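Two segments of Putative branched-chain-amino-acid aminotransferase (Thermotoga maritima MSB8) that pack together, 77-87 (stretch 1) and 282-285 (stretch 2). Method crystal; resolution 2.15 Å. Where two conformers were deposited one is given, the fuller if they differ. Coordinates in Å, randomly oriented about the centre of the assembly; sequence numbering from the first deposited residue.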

# COMPACT_ATOMS: atom_id res chain seq x y z
N SER A 77 -11.97 -33.25 -20.27
CA SER A 77 -12.95 -32.49 -21.03
C SER A 77 -14.12 -32.20 -20.09
O SER A 77 -14.24 -32.80 -19.02
N PHE A 78 -14.98 -31.25 -20.47
CA PHE A 78 -16.16 -30.98 -19.67
C PHE A 78 -17.04 -32.22 -19.63
O PHE A 78 -17.60 -32.57 -18.59
N ASP A 79 -17.14 -32.87 -20.77
CA ASP A 79 -17.95 -34.07 -20.93
C ASP A 79 -17.49 -35.17 -19.97
O ASP A 79 -18.32 -35.83 -19.34
N GLU A 80 -16.18 -35.37 -19.87
CA GLU A 80 -15.61 -36.37 -18.96
C GLU A 80 -15.76 -35.97 -17.49
O GLU A 80 -16.05 -36.82 -16.63
N PHE A 81 -15.54 -34.69 -17.22
CA PHE A 81 -15.73 -34.06 -15.90
C PHE A 81 -17.15 -34.39 -15.41
O PHE A 81 -17.31 -34.94 -14.32
N THR A 82 -18.15 -34.10 -16.24
CA THR A 82 -19.54 -34.35 -15.86
C THR A 82 -19.79 -35.84 -15.66
O THR A 82 -20.56 -36.24 -14.78
N LYS A 83 -19.11 -36.68 -16.45
CA LYS A 83 -19.30 -38.12 -16.35
C LYS A 83 -18.83 -38.66 -15.00
O LYS A 83 -19.55 -39.44 -14.37
N VAL A 84 -17.64 -38.25 -14.56
CA VAL A 84 -17.12 -38.66 -13.25
C VAL A 84 -17.96 -38.07 -12.11
O VAL A 84 -18.25 -38.75 -11.12
N LEU A 85 -18.36 -36.81 -12.24
CA LEU A 85 -19.17 -36.16 -11.21
C LEU A 85 -20.47 -36.93 -10.98
O LEU A 85 -20.82 -37.21 -9.83
N LYS A 86 -21.17 -37.25 -12.06
CA LYS A 86 -22.47 -37.96 -11.99
C LYS A 86 -22.37 -39.42 -11.50
O LYS A 86 -23.21 -39.85 -10.69
N ALA A 87 -21.38 -40.16 -12.00
CA ALA A 87 -21.14 -41.55 -11.56
C ALA A 87 -20.83 -41.59 -10.07
O ALA A 87 -21.28 -42.50 -9.37
N TRP A 282 -27.02 -25.77 -15.00
CA TRP A 282 -27.25 -27.18 -15.36
C TRP A 282 -26.82 -27.60 -16.76
O TRP A 282 -27.07 -28.74 -17.14
N VAL A 283 -26.17 -26.72 -17.50
CA VAL A 283 -25.65 -27.02 -18.84
C VAL A 283 -24.81 -28.29 -18.80
O VAL A 283 -23.93 -28.40 -17.96
N GLY A 284 -25.07 -29.23 -19.72
CA GLY A 284 -24.27 -30.46 -19.85
C GLY A 284 -24.52 -31.61 -18.88
O GLY A 284 -23.84 -32.64 -18.97
N ILE A 285 -25.46 -31.42 -17.96
CA ILE A 285 -25.78 -32.39 -16.91
C ILE A 285 -27.10 -33.11 -17.21
O ILE A 285 -27.16 -34.32 -17.48
OXT ILE A 285 -28.16 -32.48 -17.22

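Stretch 1 enters a helix at F78, and stretch 2 is the C-terminal end of the chain, folded as a type II beta turn from W282 to I285. The contact is small, with 258 Å² buried in total.

S77 makes no contact with stretch 2. It caps the helix instead: with chi1 in p, its OG accepts from E80 N at 3.0 Å. E80 returns the favour, its OE1 accepting from S77 N at 3.1 Å.

F78 is the first residue to point toward the turn. Its chi1 is t, and chi2 is 53°. The ring presents its edge to the backbone carbonyl of V283, with CZ 3.4 Å from V283 O. Its CE2 lies 3.9 Å from G284 CA. G284 has a positive phi, which by itself favours glycine, and a CB modelled there would clash with F78 CE2.

D79 directs its CA-to-CB bond away, but its carboxylate comes nearer. A water links it to the turn, donating to G284 O at 3.0 Å and to T82 OG1 at 3.2 Å; its bond to D79 OD1, at 3.3 Å, is weak.

F81 is out of reach of stretch 2. T82 is buried and points toward stretch 2, with chi1 in p. Its OG1 donates back to D79 O at 2.8 Å, within the helix. Its CB packs 3.6 Å from I285 CD1.

K83 points away, and V84 is out of reach. L85 points toward the turn but stops short of contact.

K86 also points toward stretch 2, with chi angles m, t, m and t. Its NZ donates to I285 O at 2.8 Å, so the lysine meets the C-terminal carboxylate. Along the way, K86 CD lies 4.0 Å from I285 CD1. I285, with chi1 and chi2 both m, starts sideways, but its end comes nearer the helix, where CD1 touches both T82 and K86.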

# COMPACT_ATOMS: atom_id res chain seq x y z
CB SER A 77 -13.41 -33.27 -22.27
OG SER A 77 -14.20 -34.39 -21.90
CB PHE A 78 -16.96 -29.83 -20.24
CG PHE A 78 -18.22 -29.56 -19.48
CD1 PHE A 78 -18.18 -29.38 -18.10
CD2 PHE A 78 -19.44 -29.54 -20.13
CE1 PHE A 78 -19.32 -29.18 -17.39
CE2 PHE A 78 -20.61 -29.31 -19.42
CZ PHE A 78 -20.56 -29.13 -18.06
CB ASP A 79 -17.88 -34.52 -22.38
CG ASP A 79 -18.85 -35.64 -22.70
OD1 ASP A 79 -20.04 -35.56 -22.29
OD2 ASP A 79 -18.41 -36.60 -23.38
CB GLU A 80 -14.14 -36.59 -19.28
CG GLU A 80 -13.91 -37.27 -20.62
CD GLU A 80 -12.47 -37.19 -21.13
OE1 GLU A 80 -11.70 -36.33 -20.63
OE2 GLU A 80 -12.12 -37.99 -22.03
CB PHE A 81 -15.51 -32.55 -16.05
CG PHE A 81 -15.67 -31.72 -14.79
CD1 PHE A 81 -14.73 -31.79 -13.77
CD2 PHE A 81 -16.71 -30.80 -14.67
CE1 PHE A 81 -14.85 -31.00 -12.64
CE2 PHE A 81 -16.84 -30.01 -13.54
CZ PHE A 81 -15.91 -30.10 -12.53
CB THR A 82 -20.56 -33.79 -16.89
OG1 THR A 82 -20.48 -34.51 -18.12
CG2 THR A 82 -20.30 -32.34 -17.15
CB LYS A 83 -18.61 -38.85 -17.51
CG LYS A 83 -19.37 -38.71 -18.84
CD LYS A 83 -18.70 -39.49 -20.01
CE LYS A 83 -19.52 -39.34 -21.33
NZ LYS A 83 -19.26 -40.41 -22.34
CB VAL A 84 -15.62 -38.27 -13.05
CG1 VAL A 84 -15.14 -38.71 -11.66
CG2 VAL A 84 -14.73 -38.88 -14.15
CB LEU A 85 -19.52 -34.71 -11.58
CG LEU A 85 -18.43 -33.63 -11.59
CD1 LEU A 85 -19.04 -32.28 -12.06
CD2 LEU A 85 -17.79 -33.51 -10.23
CB LYS A 86 -23.21 -37.89 -13.33
CG LYS A 86 -23.47 -36.44 -13.77
CD LYS A 86 -24.64 -36.29 -14.69
CE LYS A 86 -24.37 -36.81 -16.08
NZ LYS A 86 -25.56 -36.50 -16.91
CB ALA A 87 -19.99 -42.19 -12.37
CB TRP A 282 -28.72 -27.53 -15.14
CG TRP A 282 -29.13 -27.31 -13.71
CD1 TRP A 282 -29.85 -26.27 -13.23
CD2 TRP A 282 -28.80 -28.13 -12.58
NE1 TRP A 282 -30.01 -26.39 -11.87
CE2 TRP A 282 -29.37 -27.52 -11.45
CE3 TRP A 282 -28.08 -29.32 -12.42
CZ2 TRP A 282 -29.25 -28.07 -10.17
CZ3 TRP A 282 -27.95 -29.86 -11.14
CH2 TRP A 282 -28.54 -29.23 -10.04
CB VAL A 283 -24.69 -25.89 -19.34
CG1 VAL A 283 -24.46 -26.03 -20.83
CG2 VAL A 283 -25.24 -24.51 -19.03
CB ILE A 285 -25.83 -31.68 -15.50
CG1 ILE A 285 -24.42 -31.31 -15.02
CG2 ILE A 285 -26.54 -32.55 -14.46
CD1 ILE A 285 -23.39 -32.46 -15.04
O HOH W 1 -21.51 -32.99 -20.80